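Local atomic coordinates of Sn-glycerol-3-phosphate ABC transporter substrate-binding protein UspB (Mycobacterium tuberculosis, PDB entry 4MFI), a protein that binds glycerophosphocholine as the substrate-binding subunit of an ATP-binding cassette transporter and probably delivers it to the membrane components for uptake. Residues A[240-245]-A[400-405]; A[233-238]-A[408-413]. One frame throughout, in Å; residues are numbered along the deposited sequence. Where two conformers were deposited one is given.

Contact 1. Residues A[240-245]-A[400-405]; sequences FYRNSI and ESIGLR
Tyr-241 and Arg-242 meet on the CG2 methyl of Ile-402. The methyl lies at the edge of the tyrosine ring, near its plane and 3.8 Å from CE1, while the arginine chain runs across the isoleucine at about a right angle, with Arg-242 CB 3.6 Å from Ile-402 CG2 and CG and CD close behind. CG of Tyr-241 is anti to the backbone N (chi1 163°), beside the carbonyl carbon; from there the far end of the ring comes nearer the partner segment. There the hydroxyl settles over the backbone of Gly-403, OH to CA 3.7 Å, a position open to it because the glycine has no side chain. Ile-245 works from the next turn: its CG2 touches the carbonyl O of Gly-403 at 3.5 Å, and its CD1 packs on one face of the Tyr-241 ring, 3.7 Å above the plane and toward the rim. The ring is thus braced by two isoleucines, one from each helix.

Polar ends are tied down just beyond these residues. Tyr-241 OH is hydrogen-bonded to the carbonyl O of Leu-399, and Arg-242 NH2, beyond the CB-CG-CD stretch lying on Ile-402, to Gly-406 O. Behind the tyrosine, Ser-244 OG donates to Tyr-241 O over 2.7 Å and is also hydrogen-bonded to Trp-200 NE1; the indole itself meets the Tyr-241 ring edge-to-face. This is near-parallel helix packing, the axes of segments 240-245 and 400-405 being 9.1 Å apart and inclined by 21°, in the alpha/beta architecture of a periplasmic-binding-protein fold, where helix 391-405 covers a helix that leads into strand 251-254.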
loop_
_atom_site.group_PDB
_atom_site.type_symbol
_atom_site.label_atom_id
_atom_site.label_comp_id
_atom_site.label_asym_id
_atom_site.label_seq_id
_atom_site.Cartn_x
_atom_site.Cartn_y
_atom_site.Cartn_z
ATOM N N PHE A 240 -15.476 -15.526 7.908
ATOM C CA PHE A 240 -14.750 -16.264 6.873
ATOM C C PHE A 240 -13.290 -16.444 7.297
ATOM O O PHE A 240 -12.731 -17.544 7.246
ATOM C CB PHE A 240 -14.827 -15.512 5.541
ATOM C CG PHE A 240 -13.871 -16.010 4.507
ATOM C CD1 PHE A 240 -14.213 -17.087 3.700
ATOM C CD2 PHE A 240 -12.639 -15.397 4.320
ATOM C CE1 PHE A 240 -13.345 -17.553 2.730
ATOM C CE2 PHE A 240 -11.750 -15.879 3.347
ATOM C CZ PHE A 240 -12.113 -16.952 2.559
ATOM N N TYR A 241 -12.688 -15.343 7.730
ATOM C CA TYR A 241 -11.317 -15.332 8.212
ATOM C C TYR A 241 -11.160 -16.211 9.460
ATOM O O TYR A 241 -10.274 -17.058 9.523
ATOM C CB TYR A 241 -10.916 -13.876 8.475
ATOM C CG TYR A 241 -9.698 -13.654 9.335
ATOM C CD1 TYR A 241 -9.834 -13.316 10.675
ATOM C CD2 TYR A 241 -8.409 -13.735 8.803
ATOM C CE1 TYR A 241 -8.731 -13.077 11.464
ATOM C CE2 TYR A 241 -7.297 -13.494 9.592
ATOM C CZ TYR A 241 -7.467 -13.169 10.924
ATOM O OH TYR A 241 -6.376 -12.930 11.724
ATOM N N ARG A 242 -12.027 -16.025 10.451
ATOM C CA ARG A 242 -11.933 -16.813 11.673
ATOM C C ARG A 242 -12.088 -18.302 11.386
ATOM O O ARG A 242 -11.353 -19.121 11.943
ATOM C CB ARG A 242 -12.984 -16.369 12.693
ATOM C CG ARG A 242 -12.838 -17.039 14.048
ATOM C CD ARG A 242 -13.870 -16.506 15.041
ATOM N NE ARG A 242 -13.701 -17.148 16.339
ATOM C CZ ARG A 242 -14.138 -18.372 16.614
ATOM N NH1 ARG A 242 -14.789 -19.060 15.682
ATOM N NH2 ARG A 242 -13.926 -18.905 17.811
ATOM N N ASN A 243 -13.044 -18.654 10.529
ATOM C CA ASN A 243 -13.293 -20.054 10.228
ATOM C C ASN A 243 -12.154 -20.678 9.437
ATOM O O ASN A 243 -11.875 -21.863 9.578
ATOM C CB ASN A 243 -14.613 -20.227 9.478
ATOM C CG ASN A 243 -15.812 -19.948 10.346
ATOM O OD1 ASN A 243 -15.724 -19.966 11.578
ATOM N ND2 ASN A 243 -16.951 -19.707 9.712
ATOM N N SER A 244 -11.487 -19.890 8.601
ATOM C CA SER A 244 -10.359 -20.434 7.851
ATOM C C SER A 244 -9.278 -20.942 8.804
ATOM O O SER A 244 -8.615 -21.948 8.528
ATOM C CB SER A 244 -9.789 -19.407 6.858
ATOM O OG SER A 244 -9.065 -18.376 7.512
ATOM N N ILE A 245 -9.129 -20.263 9.937
ATOM C CA ILE A 245 -8.074 -20.573 10.893
ATOM C C ILE A 245 -8.525 -21.597 11.920
ATOM O O ILE A 245 -7.760 -22.473 12.309
ATOM C CB ILE A 245 -7.607 -19.283 11.613
ATOM C CG1 ILE A 245 -6.975 -18.314 10.603
ATOM C CG2 ILE A 245 -6.634 -19.601 12.736
ATOM C CD1 ILE A 245 -6.873 -16.865 11.129
ATOM N N GLU A 400 -5.862 -9.963 14.713
ATOM C CA GLU A 400 -4.879 -10.894 15.247
ATOM C C GLU A 400 -5.440 -11.661 16.450
ATOM O O GLU A 400 -5.129 -12.834 16.631
ATOM C CB GLU A 400 -3.567 -10.192 15.601
ATOM C CG GLU A 400 -2.413 -11.169 15.795
ATOM C CD GLU A 400 -1.143 -10.491 16.264
ATOM O OE1 GLU A 400 -1.112 -10.017 17.421
ATOM O OE2 GLU A 400 -0.168 -10.433 15.480
ATOM N N SER A 401 -6.267 -10.998 17.255
ATOM C CA SER A 401 -6.916 -11.648 18.394
ATOM C C SER A 401 -7.898 -12.728 17.932
ATOM O O SER A 401 -7.958 -13.817 18.505
ATOM C CB SER A 401 -7.646 -10.606 19.242
ATOM O OG SER A 401 -8.280 -11.197 20.361
ATOM N N ILE A 402 -8.664 -12.419 16.890
ATOM C CA ILE A 402 -9.559 -13.394 16.276
ATOM C C ILE A 402 -8.742 -14.573 15.744
ATOM O O ILE A 402 -9.084 -15.739 15.973
ATOM C CB ILE A 402 -10.395 -12.745 15.149
ATOM C CG1 ILE A 402 -11.378 -11.730 15.744
ATOM C CG2 ILE A 402 -11.147 -13.790 14.344
ATOM C CD1 ILE A 402 -11.923 -10.738 14.712
ATOM N N GLY A 403 -7.631 -14.265 15.076
ATOM C CA GLY A 403 -6.784 -15.289 14.481
ATOM C C GLY A 403 -6.016 -16.157 15.468
ATOM O O GLY A 403 -6.037 -17.387 15.359
ATOM N N LEU A 404 -5.323 -15.535 16.420
ATOM C CA LEU A 404 -4.484 -16.288 17.357
ATOM C C LEU A 404 -5.249 -16.901 18.518
ATOM O O LEU A 404 -4.880 -17.967 19.007
ATOM C CB LEU A 404 -3.370 -15.409 17.927
ATOM C CG LEU A 404 -2.283 -14.963 16.955
ATOM C CD1 LEU A 404 -1.309 -14.053 17.671
ATOM C CD2 LEU A 404 -1.556 -16.166 16.382
ATOM N N ARG A 405 -6.298 -16.222 18.974
ATOM C CA ARG A 405 -6.977 -16.632 20.202
ATOM C C ARG A 405 -8.421 -17.058 19.974
ATOM O O ARG A 405 -9.131 -17.408 20.923
ATOM C CB ARG A 405 -6.911 -15.509 21.236
ATOM C CG ARG A 405 -5.497 -15.207 21.688
ATOM C CD ARG A 405 -5.477 -14.278 22.892
ATOM N NE ARG A 405 -5.235 -12.884 22.527
ATOM C CZ ARG A 405 -6.189 -11.980 22.325
ATOM N NH1 ARG A 405 -7.470 -12.317 22.444
ATOM N NH2 ARG A 405 -5.862 -10.738 22.002
#

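Contact 2. Residues A[233-238]-A[408-413]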
loop_
_atom_site.group_PDB
_atom_site.type_symbol
_atom_site.label_atom_id
_atom_site.label_comp_id
_atom_site.label_asym_id
_atom_site.label_seq_id
_atom_site.Cartn_x
_atom_site.Cartn_y
_atom_site.Cartn_z
ATOM N N ALA A 233 -22.332 -7.729 6.517
ATOM C CA ALA A 233 -21.374 -8.221 5.529
ATOM C C ALA A 233 -19.945 -8.225 6.074
ATOM O O ALA A 233 -19.158 -9.122 5.772
ATOM C CB ALA A 233 -21.461 -7.427 4.239
ATOM N N THR A 234 -19.613 -7.230 6.889
ATOM C CA THR A 234 -18.281 -7.151 7.473
ATOM C C THR A 234 -18.074 -8.241 8.514
ATOM O O THR A 234 -17.024 -8.888 8.560
ATOM C CB THR A 234 -18.053 -5.784 8.108
ATOM O OG1 THR A 234 -18.360 -4.780 7.135
ATOM C CG2 THR A 234 -16.599 -5.643 8.562
ATOM N N ILE A 235 -19.078 -8.450 9.356
ATOM C CA ILE A 235 -19.013 -9.540 10.325
ATOM C C ILE A 235 -18.882 -10.894 9.610
ATOM O O ILE A 235 -18.119 -11.761 10.039
ATOM C CB ILE A 235 -20.219 -9.509 11.288
ATOM C CG1 ILE A 235 -20.103 -8.285 12.209
ATOM C CG2 ILE A 235 -20.296 -10.800 12.106
ATOM C CD1 ILE A 235 -21.268 -8.083 13.112
ATOM N N ALA A 236 -19.595 -11.064 8.499
ATOM C CA ALA A 236 -19.492 -12.295 7.720
ATOM C C ALA A 236 -18.080 -12.509 7.169
ATOM O O ALA A 236 -17.558 -13.626 7.214
ATOM C CB ALA A 236 -20.518 -12.308 6.602
ATOM N N ALA A 237 -17.462 -11.447 6.649
ATOM C CA ALA A 237 -16.075 -11.533 6.192
ATOM C C ALA A 237 -15.141 -11.883 7.350
ATOM O O ALA A 237 -14.223 -12.696 7.198
ATOM C CB ALA A 237 -15.646 -10.236 5.525
ATOM N N GLY A 238 -15.383 -11.284 8.513
ATOM C CA GLY A 238 -14.620 -11.618 9.708
ATOM C C GLY A 238 -14.730 -13.092 10.064
ATOM O O GLY A 238 -13.740 -13.733 10.439
ATOM N N ASP A 408 -14.262 -13.929 19.397
ATOM C CA ASP A 408 -15.518 -13.826 18.673
ATOM C C ASP A 408 -15.496 -12.609 17.754
ATOM O O ASP A 408 -15.105 -11.521 18.176
ATOM C CB ASP A 408 -16.663 -13.706 19.676
ATOM C CG ASP A 408 -18.022 -13.653 19.013
ATOM O OD1 ASP A 408 -18.563 -14.730 18.691
ATOM O OD2 ASP A 408 -18.559 -12.538 18.833
ATOM N N VAL A 409 -15.915 -12.786 16.503
ATOM C CA VAL A 409 -15.899 -11.684 15.541
ATOM C C VAL A 409 -16.827 -10.533 15.937
ATOM O O VAL A 409 -16.421 -9.376 15.918
ATOM C CB VAL A 409 -16.235 -12.165 14.113
ATOM C CG1 VAL A 409 -16.362 -10.983 13.161
ATOM C CG2 VAL A 409 -15.163 -13.129 13.623
ATOM N N THR A 410 -18.071 -10.838 16.293
ATOM C CA THR A 410 -19.012 -9.779 16.651
ATOM C C THR A 410 -18.545 -8.994 17.875
ATOM O O THR A 410 -18.554 -7.766 17.869
ATOM C CB THR A 410 -20.431 -10.335 16.857
ATOM O OG1 THR A 410 -20.902 -10.868 15.615
ATOM C CG2 THR A 410 -21.386 -9.243 17.313
ATOM N N LYS A 411 -18.105 -9.697 18.911
ATOM C CA LYS A 411 -17.621 -9.018 20.107
ATOM C C LYS A 411 -16.400 -8.148 19.787
ATOM O O LYS A 411 -16.313 -6.988 20.210
ATOM C CB LYS A 411 -17.290 -10.035 21.197
ATOM C CG LYS A 411 -16.704 -9.421 22.450
ATOM C CD LYS A 411 -16.154 -10.504 23.372
ATOM C CE LYS A 411 -15.350 -9.909 24.514
ATOM N NZ LYS A 411 -16.221 -9.175 25.469
ATOM N N THR A 412 -15.471 -8.700 19.014
ATOM C CA THR A 412 -14.232 -7.992 18.710
ATOM C C THR A 412 -14.492 -6.762 17.847
ATOM O O THR A 412 -14.047 -5.655 18.183
ATOM C CB THR A 412 -13.225 -8.926 18.025
ATOM O OG1 THR A 412 -12.935 -10.021 18.901
ATOM C CG2 THR A 412 -11.932 -8.193 17.695
ATOM N N PHE A 413 -15.238 -6.947 16.760
ATOM C CA PHE A 413 -15.555 -5.837 15.861
ATOM C C PHE A 413 -16.391 -4.747 16.546
ATOM O O PHE A 413 -16.215 -3.560 16.268
ATOM C CB PHE A 413 -16.256 -6.325 14.586
ATOM C CG PHE A 413 -15.334 -6.983 13.580
ATOM C CD1 PHE A 413 -14.006 -7.256 13.887
ATOM C CD2 PHE A 413 -15.799 -7.304 12.312
ATOM C CE1 PHE A 413 -13.166 -7.853 12.943
ATOM C CE2 PHE A 413 -14.974 -7.901 11.371
ATOM C CZ PHE A 413 -13.653 -8.177 11.682
#
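Phe-413 and Val-409 pack against the backbone of helix 232-245 around Gly-238, a helix-helix crossing within the solute-binding-protein fold in which segments 233-238 and 409-413 meet at 118°. The buried half is close-fitting. Val-409 points toward the opposite helix and spreads its two methyls over it: CG1, anti to the backbone N (chi1 174°), lies 3.7 Å from Ile-235 O, and CG2 3.5 Å from Gly-238 O. Next to it Phe-413 turns CE2 to the carbonyl O of Thr-234, which lies in the ring plane at 3.6 Å, an edge-on approach of aromatic C-H to oxygen. Its CZ comes near the CA of Gly-238, which as a glycine lets both side chains reach the backbone. Within its own helix, Val-409 CG1 sits over one face of the Phe-413 ring, 3.8 Å above the plane and toward the rim. Thr-234 OG1 is engaged by the carbonyls of Thr-228 and Ala-220, while its CG2 meets the CE2 and CD2 side of the ring.

At the solvent edge, exposed Thr-410 lies against Ile-235, CG2 of the isoleucine 3.6 Å from OG1, methyl on hydroxyl oxygen. Looser is Ile-235 CG2 to Val-409 CG1, 4.1 Å, where the side chains slide past each other in opposite directions.

The turn that carries Val-409 and Thr-410 is fixed by its N-cap, Asp-408. OD2 of Asp-408, through its anti lone pair, accepts from Lys-411 N at 2.9 Å in a nearly straight bond (166°), and Asp-408 O takes Thr-412 N and Thr-412 OG1 from opposite faces of its carbonyl plane.

Overall arrangement
The two contacts use successive parts of one helix, 232-245: contact 2 its first half and contact 1 its last turns. Their partners, helices 391-405 and 409-427, follow each other near the end of the chain, so the four segments come in the order 233-238, 240-245, 400-405, 408-413, and contact 2 encloses contact 1. With centres 10 Å apart, the contacts merge: Ile-402 CD1 lies 3.6 Å from Phe-413 CE1, and Arg-242 CD 3.9 Å from Val-409 CG2. Both lie on the same side of the chain centre, about 23 and 24 Å away (centre to centre), in a three-helix packing that sets the C-terminal helical hairpin onto the alpha/beta part bearing strands 198-201 and 251-254.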